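Local coordinates for protein AAA family ATPase (Sulfolobus acidocaldarius, PDB 2W2U) that hydrolyses ATP as part of the archaeal ESCRT cell division machinery, its N-terminal MIT domain binding a peptide of the ESCRT-III partner, at residues I39-V53 against Y65-L79. Sequence-based numbering, arbitrary orientation.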
ATOM      1  N   ILE A  39       5.439   8.011  -5.157  1.00 12.77           N
ATOM      2  CA  ILE A  39       6.414   7.212  -4.413  1.00 12.56           C
ATOM      3  C   ILE A  39       6.315   7.388  -2.894  1.00 12.30           C
ATOM      4  O   ILE A  39       6.300   6.392  -2.166  1.00 12.15           O
ATOM      5  CB  ILE A  39       7.870   7.440  -4.910  1.00 12.50           C
ATOM      6  CG1 ILE A  39       8.070   6.805  -6.297  1.00 12.50           C
ATOM      7  CG2 ILE A  39       8.868   6.840  -3.941  1.00 12.44           C
ATOM      8  CD1 ILE A  39       9.287   7.351  -7.077  1.00 12.82           C
ATOM      9  N   THR A  40       6.235   8.637  -2.424  1.00 12.01           N
ATOM     10  CA  THR A  40       6.125   8.932  -0.987  1.00 12.10           C
ATOM     11  C   THR A  40       4.951   8.176  -0.371  1.00 11.45           C
ATOM     12  O   THR A  40       5.079   7.547   0.672  1.00 11.63           O
ATOM     13  CB  THR A  40       5.960  10.453  -0.701  1.00 12.04           C
ATOM     14  OG1 THR A  40       6.958  11.193  -1.404  1.00 13.25           O
ATOM     15  CG2 THR A  40       6.118  10.750   0.776  1.00 13.14           C
ATOM     16  N   ASN A  41       3.807   8.250  -1.035  1.00 11.02           N
ATOM     17  CA  ASN A  41       2.588   7.625  -0.554  1.00 10.62           C
ATOM     18  C   ASN A  41       2.592   6.089  -0.634  1.00 10.21           C
ATOM     19  O   ASN A  41       2.087   5.424   0.269  1.00  9.64           O
ATOM     20  CB  ASN A  41       1.380   8.254  -1.251  1.00 10.31           C
ATOM     21  CG  ASN A  41       1.014   9.606  -0.654  1.00 11.47           C
ATOM     22  OD1 ASN A  41       0.507   9.674   0.464  1.00 11.95           O
ATOM     23  ND2 ASN A  41       1.279  10.688  -1.393  1.00 10.58           N
ATOM     24  N   TYR A  42       3.181   5.540  -1.700  1.00 10.17           N
ATOM     25  CA  TYR A  42       3.393   4.092  -1.825  1.00 10.04           C
ATOM     26  C   TYR A  42       4.264   3.578  -0.668  1.00 10.50           C
ATOM     27  O   TYR A  42       3.952   2.549  -0.054  1.00 10.23           O
ATOM     28  CB  TYR A  42       4.065   3.737  -3.162  1.00  9.84           C
ATOM     29  CG  TYR A  42       3.170   3.701  -4.393  1.00  9.60           C
ATOM     30  CD1 TYR A  42       1.996   2.934  -4.421  1.00  8.84           C
ATOM     31  CD2 TYR A  42       3.529   4.392  -5.550  1.00 10.13           C
ATOM     32  CE1 TYR A  42       1.187   2.896  -5.564  1.00  9.18           C
ATOM     33  CE2 TYR A  42       2.731   4.363  -6.694  1.00 10.26           C
ATOM     34  CZ  TYR A  42       1.567   3.610  -6.694  1.00  9.95           C
ATOM     35  OH  TYR A  42       0.792   3.584  -7.821  1.00 10.59           O
ATOM     36  N   LYS A  43       5.351   4.298  -0.373  1.00 10.57           N
ATOM     37  CA  LYS A  43       6.267   3.910   0.705  1.00 10.95           C
ATOM     38  C   LYS A  43       5.561   3.909   2.055  1.00 10.70           C
ATOM     39  O   LYS A  43       5.826   3.055   2.902  1.00  9.97           O
ATOM     40  CB  LYS A  43       7.480   4.842   0.772  1.00 10.80           C
ATOM     41  CG  LYS A  43       8.491   4.666  -0.339  1.00 12.94           C
ATOM     42  CD  LYS A  43       9.769   5.429  -0.010  1.00 15.19           C
ATOM     43  CE  LYS A  43      10.695   5.524  -1.208  1.00 17.04           C
ATOM     44  NZ  LYS A  43      11.426   4.271  -1.484  1.00 18.23           N
ATOM     45  N   LYS A  44       4.668   4.881   2.241  1.00 11.01           N
ATOM     46  CA  LYS A  44       3.921   5.024   3.487  1.00 11.65           C
ATOM     47  C   LYS A  44       2.865   3.934   3.630  1.00 11.46           C
ATOM     48  O   LYS A  44       2.585   3.479   4.738  1.00 11.69           O
ATOM     49  CB  LYS A  44       3.309   6.427   3.612  1.00 11.49           C
ATOM     50  CG  LYS A  44       4.345   7.499   3.954  1.00 12.02           C
ATOM     51  CD  LYS A  44       3.737   8.896   3.994  1.00 12.27           C
ATOM     52  CE  LYS A  44       4.795   9.978   4.260  1.00 14.08           C
ATOM     53  NZ  LYS A  44       5.520   9.797   5.565  1.00 15.60           N
ATOM     54  N   ALA A  45       2.288   3.522   2.505  1.00 11.31           N
ATOM     55  CA  ALA A  45       1.389   2.370   2.471  1.00 11.34           C
ATOM     56  C   ALA A  45       2.153   1.077   2.782  1.00 11.42           C
ATOM     57  O   ALA A  45       1.680   0.242   3.557  1.00 10.88           O
ATOM     58  CB  ALA A  45       0.693   2.280   1.122  1.00 10.97           C
ATOM     59  N   ILE A  46       3.338   0.933   2.184  1.00 11.87           N
ATOM     60  CA  ILE A  46       4.215  -0.225   2.427  1.00 12.50           C
ATOM     61  C   ILE A  46       4.568  -0.354   3.915  1.00 12.63           C
ATOM     62  O   ILE A  46       4.434  -1.430   4.502  1.00 12.21           O
ATOM     63  CB  ILE A  46       5.503  -0.183   1.556  1.00 12.25           C
ATOM     64  CG1 ILE A  46       5.169  -0.496   0.096  1.00 12.49           C
ATOM     65  CG2 ILE A  46       6.555  -1.188   2.077  1.00 13.33           C
ATOM     66  CD1 ILE A  46       6.228  -0.022  -0.910  1.00 12.79           C
ATOM     67  N   GLU A  47       4.984   0.756   4.523  1.00 12.90           N
ATOM     68  CA  GLU A  47       5.330   0.764   5.941  1.00 13.47           C
ATOM     69  C   GLU A  47       4.160   0.354   6.849  1.00 12.73           C
ATOM     70  O   GLU A  47       4.348  -0.409   7.796  1.00 12.67           O
ATOM     71  CB  GLU A  47       5.882   2.132   6.349  1.00 13.47           C
ATOM     72  CG  GLU A  47       6.574   2.144   7.704  1.00 14.86           C
ATOM     73  CD  GLU A  47       6.873   3.555   8.194  1.00 15.16           C
ATOM     74  OE1 GLU A  47       6.431   4.527   7.537  1.00 17.96           O
ATOM     75  OE2 GLU A  47       7.547   3.688   9.237  1.00 16.37           O
ATOM     76  N   VAL A  48       2.962   0.861   6.569  1.00 12.18           N
ATOM     77  CA  VAL A  48       1.773   0.453   7.344  1.00 11.77           C
ATOM     78  C   VAL A  48       1.448  -1.027   7.100  1.00 11.31           C
ATOM     79  O   VAL A  48       1.107  -1.755   8.035  1.00 11.11           O
ATOM     80  CB  VAL A  48       0.527   1.332   7.049  1.00 11.68           C
ATOM     81  CG1 VAL A  48      -0.661   0.885   7.889  1.00 11.75           C
ATOM     82  CG2 VAL A  48       0.826   2.816   7.317  1.00 11.84           C
ATOM     83  N   LEU A  49       1.566  -1.463   5.845  1.00 11.07           N
ATOM     84  CA  LEU A  49       1.311  -2.860   5.483  1.00 11.09           C
ATOM     85  C   LEU A  49       2.347  -3.811   6.098  1.00 11.25           C
ATOM     86  O   LEU A  49       2.007  -4.926   6.492  1.00 10.75           O
ATOM     87  CB  LEU A  49       1.216  -3.036   3.959  1.00 11.04           C
ATOM     88  CG  LEU A  49      -0.010  -2.460   3.221  1.00 11.04           C
ATOM     89  CD1 LEU A  49       0.197  -2.445   1.699  1.00 10.99           C
ATOM     90  CD2 LEU A  49      -1.302  -3.197   3.575  1.00 10.78           C
ATOM     91  N   ALA A  50       3.596  -3.357   6.201  1.00 11.51           N
ATOM     92  CA  ALA A  50       4.636  -4.127   6.886  1.00 11.88           C
ATOM     93  C   ALA A  50       4.323  -4.275   8.377  1.00 11.91           C
ATOM     94  O   ALA A  50       4.539  -5.340   8.956  1.00 12.13           O
ATOM     95  CB  ALA A  50       6.020  -3.502   6.670  1.00 11.84           C
ATOM     96  N   GLN A  51       3.799  -3.212   8.983  1.00 11.74           N
ATOM     97  CA  GLN A  51       3.390  -3.239  10.385  1.00 11.69           C
ATOM     98  C   GLN A  51       2.248  -4.240  10.625  1.00 11.72           C
ATOM     99  O   GLN A  51       2.270  -4.994  11.610  1.00 11.13           O
ATOM    100  CB  GLN A  51       2.975  -1.837  10.847  1.00 11.82           C
ATOM    101  CG  GLN A  51       2.502  -1.766  12.299  1.00 12.40           C
ATOM    102  CD  GLN A  51       3.635  -1.963  13.290  1.00 13.60           C
ATOM    103  OE1 GLN A  51       4.634  -1.248  13.246  1.00 14.71           O
ATOM    104  NE2 GLN A  51       3.480  -2.927  14.199  1.00 13.30           N
ATOM    105  N   LEU A  52       1.261  -4.222   9.725  1.00 11.52           N
ATOM    106  CA  LEU A  52       0.147  -5.179   9.735  1.00 11.76           C
ATOM    107  C   LEU A  52       0.624  -6.630   9.608  1.00 11.92           C
ATOM    108  O   LEU A  52       0.156  -7.503  10.337  1.00 11.93           O
ATOM    109  CB  LEU A  52      -0.882  -4.834   8.649  1.00 11.52           C
ATOM    110  CG  LEU A  52      -1.895  -3.710   8.934  1.00 11.08           C
ATOM    111  CD1 LEU A  52      -2.523  -3.203   7.652  1.00 10.31           C
ATOM    112  CD2 LEU A  52      -2.985  -4.148   9.913  1.00 10.94           C
ATOM    113  N   VAL A  53       1.562  -6.869   8.693  1.00 12.58           N
ATOM    114  CA  VAL A  53       2.255  -8.156   8.577  1.00 13.27           C
ATOM    115  C   VAL A  53       2.931  -8.597   9.894  1.00 13.64           C
ATOM    116  O   VAL A  53       2.774  -9.737  10.294  1.00 13.50           O
ATOM    117  CB  VAL A  53       3.271  -8.160   7.399  1.00 13.46           C
ATOM    118  CG1 VAL A  53       4.229  -9.367   7.480  1.00 13.05           C
ATOM    119  CG2 VAL A  53       2.537  -8.155   6.060  1.00 13.24           C
ATOM    120  N   TYR A  65      -1.748  -8.418   2.297  1.00 13.44           N
ATOM    121  CA  TYR A  65      -0.784  -7.376   2.693  1.00 13.47           C
ATOM    122  C   TYR A  65       0.527  -7.548   1.930  1.00 13.68           C
ATOM    123  O   TYR A  65       1.067  -6.590   1.373  1.00 13.22           O
ATOM    124  CB  TYR A  65      -0.444  -7.433   4.182  1.00 13.05           C
ATOM    125  CG  TYR A  65      -1.578  -7.338   5.178  1.00 12.83           C
ATOM    126  CD1 TYR A  65      -2.740  -6.605   4.909  1.00 12.20           C
ATOM    127  CD2 TYR A  65      -1.452  -7.940   6.431  1.00 11.70           C
ATOM    128  CE1 TYR A  65      -3.756  -6.516   5.857  1.00 11.78           C
ATOM    129  CE2 TYR A  65      -2.455  -7.859   7.377  1.00 11.47           C
ATOM    130  CZ  TYR A  65      -3.601  -7.149   7.089  1.00 11.73           C
ATOM    131  OH  TYR A  65      -4.586  -7.084   8.044  1.00 12.59           O
ATOM    132  N   GLU A  66       1.029  -8.785   1.923  1.00 14.14           N
ATOM    133  CA  GLU A  66       2.313  -9.117   1.323  1.00 14.85           C
ATOM    134  C   GLU A  66       2.308  -8.954  -0.197  1.00 14.91           C
ATOM    135  O   GLU A  66       3.288  -8.473  -0.770  1.00 14.90           O
ATOM    136  CB  GLU A  66       2.749 -10.523   1.748  1.00 15.51           C
ATOM    137  CG  GLU A  66       3.169 -10.597   3.230  1.00 17.21           C
ATOM    138  CD  GLU A  66       2.959 -11.967   3.868  1.00 20.29           C
ATOM    139  OE1 GLU A  66       2.668 -12.945   3.143  1.00 22.78           O
ATOM    140  OE2 GLU A  66       3.083 -12.068   5.110  1.00 21.70           O
ATOM    141  N   GLN A  67       1.198  -9.335  -0.832  1.00 14.79           N
ATOM    142  CA  GLN A  67       0.978  -9.109  -2.259  1.00 14.97           C
ATOM    143  C   GLN A  67       1.019  -7.624  -2.622  1.00 14.40           C
ATOM    144  O   GLN A  67       1.644  -7.242  -3.609  1.00 14.51           O
ATOM    145  CB  GLN A  67      -0.363  -9.715  -2.706  1.00 14.92           C
ATOM    146  CG  GLN A  67      -0.661  -9.578  -4.204  1.00 15.64           C
ATOM    147  CD  GLN A  67      -2.139  -9.789  -4.549  1.00 16.22           C
ATOM    148  OE1 GLN A  67      -2.767 -10.741  -4.079  1.00 18.60           O
ATOM    149  NE2 GLN A  67      -2.696  -8.899  -5.381  1.00 16.10           N
ATOM    150  N   MET A  68       0.343  -6.796  -1.832  1.00 14.09           N
ATOM    151  CA  MET A  68       0.264  -5.366  -2.122  1.00 13.76           C
ATOM    152  C   MET A  68       1.586  -4.628  -1.873  1.00 13.47           C
ATOM    153  O   MET A  68       1.945  -3.715  -2.629  1.00 13.23           O
ATOM    154  CB  MET A  68      -0.910  -4.715  -1.386  1.00 13.82           C
ATOM    155  CG  MET A  68      -2.286  -5.222  -1.858  1.00 14.36           C
ATOM    156  SD  MET A  68      -2.486  -5.406  -3.657  1.00 14.57           S
ATOM    157  CE  MET A  68      -2.598  -3.694  -4.165  1.00 11.95           C
ATOM    158  N   ILE A  69       2.302  -5.033  -0.825  1.00 13.11           N
ATOM    159  CA  ILE A  69       3.659  -4.536  -0.560  1.00 13.24           C
ATOM    160  C   ILE A  69       4.515  -4.704  -1.820  1.00 13.49           C
ATOM    161  O   ILE A  69       5.165  -3.762  -2.268  1.00 13.29           O
ATOM    162  CB  ILE A  69       4.313  -5.241   0.673  1.00 13.02           C
ATOM    163  CG1 ILE A  69       3.717  -4.701   1.977  1.00 12.41           C
ATOM    164  CG2 ILE A  69       5.841  -5.060   0.690  1.00 13.05           C
ATOM    165  CD1 ILE A  69       4.120  -5.469   3.223  1.00 12.65           C
ATOM    166  N   ASN A  70       4.473  -5.895  -2.408  1.00 13.92           N
ATOM    167  CA  ASN A  70       5.282  -6.196  -3.583  1.00 14.36           C
ATOM    168  C   ASN A  70       4.872  -5.420  -4.829  1.00 14.17           C
ATOM    169  O   ASN A  70       5.729  -4.940  -5.570  1.00 14.23           O
ATOM    170  CB  ASN A  70       5.302  -7.700  -3.849  1.00 14.61           C
ATOM    171  CG  ASN A  70       6.065  -8.460  -2.794  1.00 15.63           C
ATOM    172  OD1 ASN A  70       7.083  -7.986  -2.283  1.00 17.97           O
ATOM    173  ND2 ASN A  70       5.586  -9.650  -2.460  1.00 16.45           N
ATOM    174  N   GLU A  71       3.566  -5.285  -5.043  1.00 14.21           N
ATOM    175  CA  GLU A  71       3.047  -4.480  -6.142  1.00 14.34           C
ATOM    176  C   GLU A  71       3.495  -3.030  -6.015  1.00 14.25           C
ATOM    177  O   GLU A  71       3.940  -2.426  -6.991  1.00 14.41           O
ATOM    178  CB  GLU A  71       1.519  -4.563  -6.210  1.00 14.22           C
ATOM    179  CG  GLU A  71       0.999  -5.902  -6.714  1.00 14.90           C
ATOM    180  CD  GLU A  71      -0.494  -5.905  -6.990  1.00 14.90           C
ATOM    181  OE1 GLU A  71      -1.076  -7.008  -7.029  1.00 16.79           O
ATOM    182  OE2 GLU A  71      -1.090  -4.822  -7.173  1.00 16.07           O
ATOM    183  N   TYR A  72       3.386  -2.482  -4.808  1.00 14.24           N
ATOM    184  CA  TYR A  72       3.770  -1.094  -4.556  1.00 14.12           C
ATOM    185  C   TYR A  72       5.280  -0.906  -4.649  1.00 14.44           C
ATOM    186  O   TYR A  72       5.736   0.095  -5.206  1.00 14.15           O
ATOM    187  CB  TYR A  72       3.224  -0.596  -3.211  1.00 13.83           C
ATOM    188  CG  TYR A  72       1.707  -0.598  -3.111  1.00 13.37           C
ATOM    189  CD1 TYR A  72       0.908  -0.495  -4.250  1.00 12.74           C
ATOM    190  CD2 TYR A  72       1.072  -0.676  -1.871  1.00 13.38           C
ATOM    191  CE1 TYR A  72      -0.479  -0.495  -4.158  1.00 12.80           C
ATOM    192  CE2 TYR A  72      -0.311  -0.675  -1.769  1.00 12.37           C
ATOM    193  CZ  TYR A  72      -1.079  -0.580  -2.917  1.00 13.25           C
ATOM    194  OH  TYR A  72      -2.454  -0.581  -2.823  1.00 13.42           O
ATOM    195  N   LYS A  73       6.042  -1.870  -4.125  1.00 14.64           N
ATOM    196  CA  LYS A  73       7.502  -1.858  -4.259  1.00 15.52           C
ATOM    197  C   LYS A  73       7.917  -1.846  -5.729  1.00 15.83           C
ATOM    198  O   LYS A  73       8.840  -1.128  -6.110  1.00 15.84           O
ATOM    199  CB  LYS A  73       8.147  -3.064  -3.569  1.00 15.42           C
ATOM    200  CG  LYS A  73       8.272  -2.972  -2.064  1.00 15.94           C
ATOM    201  CD  LYS A  73       9.165  -4.093  -1.549  1.00 16.66           C
ATOM    202  CE  LYS A  73       9.309  -4.057  -0.038  1.00 17.78           C
ATOM    203  NZ  LYS A  73       9.944  -2.803   0.445  1.00 20.02           N
ATOM    204  N   ARG A  74       7.232  -2.647  -6.543  1.00 16.34           N
ATOM    205  CA  ARG A  74       7.519  -2.724  -7.975  1.00 17.20           C
ATOM    206  C   ARG A  74       7.143  -1.444  -8.719  1.00 17.00           C
ATOM    207  O   ARG A  74       7.832  -1.055  -9.658  1.00 17.23           O
ATOM    208  CB  ARG A  74       6.824  -3.928  -8.610  1.00 17.37           C
ATOM    209  CG  ARG A  74       7.675  -5.175  -8.686  1.00 20.11           C
ATOM    210  CD  ARG A  74       6.843  -6.337  -9.206  1.00 24.54           C
ATOM    211  NE  ARG A  74       6.305  -7.134  -8.107  1.00 27.24           N
ATOM    212  CZ  ARG A  74       5.085  -7.661  -8.075  1.00 28.16           C
ATOM    213  NH1 ARG A  74       4.235  -7.470  -9.075  1.00 29.20           N
ATOM    214  NH2 ARG A  74       4.710  -8.373  -7.026  1.00 28.26           N
ATOM    215  N   ARG A  75       6.057  -0.795  -8.303  1.00 16.90           N
ATOM    216  CA  ARG A  75       5.690   0.495  -8.890  1.00 16.89           C
ATOM    217  C   ARG A  75       6.676   1.612  -8.511  1.00 16.84           C
ATOM    218  O   ARG A  75       6.985   2.480  -9.338  1.00 16.78           O
ATOM    219  CB  ARG A  75       4.243   0.884  -8.566  1.00 16.74           C
ATOM    220  CG  ARG A  75       3.735   2.100  -9.355  1.00 17.01           C
ATOM    221  CD  ARG A  75       3.699   1.851 -10.876  1.00 17.04           C
ATOM    222  NE  ARG A  75       3.284   3.057 -11.589  1.00 17.65           N
ATOM    223  CZ  ARG A  75       3.256   3.205 -12.912  1.00 17.38           C
ATOM    224  NH1 ARG A  75       3.617   2.215 -13.725  1.00 18.05           N
ATOM    225  NH2 ARG A  75       2.866   4.359 -13.425  1.00 16.85           N
ATOM    226  N   ILE A  76       7.168   1.575  -7.270  1.00 16.82           N
ATOM    227  CA  ILE A  76       8.241   2.474  -6.818  1.00 16.62           C
ATOM    228  C   ILE A  76       9.461   2.372  -7.728  1.00 16.61           C
ATOM    229  O   ILE A  76      10.008   3.391  -8.151  1.00 16.69           O
ATOM    230  CB  ILE A  76       8.720   2.156  -5.376  1.00 16.60           C
ATOM    231  CG1 ILE A  76       7.577   2.277  -4.351  1.00 16.88           C
ATOM    232  CG2 ILE A  76       9.930   3.027  -5.000  1.00 16.09           C
ATOM    233  CD1 ILE A  76       7.345   3.636  -3.815  1.00 17.05           C
ATOM    234  N   GLU A  77       9.886   1.142  -8.011  1.00 16.66           N
ATOM    235  CA  GLU A  77      11.088   0.897  -8.806  1.00 17.00           C
ATOM    236  C   GLU A  77      10.954   1.390 -10.245  1.00 16.47           C
ATOM    237  O   GLU A  77      11.928   1.859 -10.827  1.00 16.28           O
ATOM    238  CB  GLU A  77      11.508  -0.584  -8.750  1.00 17.47           C
ATOM    239  CG  GLU A  77      12.048  -1.028  -7.372  1.00 19.58           C
ATOM    240  CD  GLU A  77      13.044  -0.025  -6.756  1.00 22.41           C
ATOM    241  OE1 GLU A  77      14.173   0.106  -7.291  1.00 22.94           O
ATOM    242  OE2 GLU A  77      12.696   0.630  -5.739  1.00 22.13           O
ATOM    243  N   VAL A  78       9.746   1.305 -10.800  1.00 16.24           N
ATOM    244  CA  VAL A  78       9.450   1.908 -12.100  1.00 16.19           C
ATOM    245  C   VAL A  78       9.524   3.448 -12.030  1.00 16.18           C
ATOM    246  O   VAL A  78      10.279   4.070 -12.783  1.00 16.05           O
ATOM    247  CB  VAL A  78       8.081   1.445 -12.662  1.00 16.31           C
ATOM    248  CG1 VAL A  78       7.797   2.100 -14.011  1.00 16.51           C
ATOM    249  CG2 VAL A  78       8.034  -0.087 -12.795  1.00 16.12           C
ATOM    250  N   LEU A  79       8.765   4.045 -11.111  1.00 15.95           N
ATOM    251  CA  LEU A  79       8.649   5.517 -11.018  1.00 15.51           C
ATOM    252  C   LEU A  79       9.961   6.224 -10.656  1.00 15.30           C
ATOM    253  O   LEU A  79      10.207   7.349 -11.082  1.00 14.52           O
ATOM    254  CB  LEU A  79       7.533   5.919 -10.047  1.00 15.10           C
ATOM    255  CG  LEU A  79       6.093   5.535 -10.407  1.00 15.23           C
ATOM    256  CD1 LEU A  79       5.162   5.781  -9.223  1.00 13.96           C
ATOM    257  CD2 LEU A  79       5.610   6.285 -11.639  1.00 15.43           C
TER
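The second and third helices of the MIT three-helix bundle pack here through interlocking side chains, Tyr42, Ile46 and Leu49 of 39-53 meshing with Ile69, Tyr72 and Ile76 of 65-79. The axes of the two segments run antiparallel at 155° and approach to 9.4 Å; no hydrogen bond crosses between them. Ile76 fills the hole among Ile39, Tyr42, Lys43 and Ile46, its CD1 pressed tightly against Tyr42 CB at 3.3 Å. With CG beside the backbone N (chi1 -79°), the Tyr42 ring takes Arg75 CB over one face and Leu79 CD1 near its plane at the edge. It meets the Tyr72 ring obliquely, centroids 5.3 Å apart and planes 36° from each other. These reciprocal knobs-into-holes continue with Ile46, whose CD1 reaches Lys73 CG and Tyr72 CB, and with Ile69, which is lodged among Ile46, Leu49, Ala50 and Val53, its CG1 3.6 Å from Leu49 CB. Leu49 spreads its two methyls, CD1 resting on Tyr72 CE2 and CD2 lying 3.9 Å from Tyr65 CD1. Leu52 CB lies over the Tyr65 ring in a CH-pi contact, 3.9 Å from the centroid, while Val53 CG2 packs on Tyr65 CB at 3.6 Å. An alanine replacing Tyr65 would take away the ring under Leu52 and is likely to open a gap beside Leu49, with Glu16 and Gln12 of helix 11-31 losing their hydroxyl partner. At the other end of the interface, Asp30 of the same helix hydrogen-bonds Tyr42 OH and salt-bridges Arg75 NE, tying both side chains to the first helix. Tyr72 OH hydrogen-bonds the backbone of the bound peptide, and Tyr42 packs on an apolar side chain of that peptide.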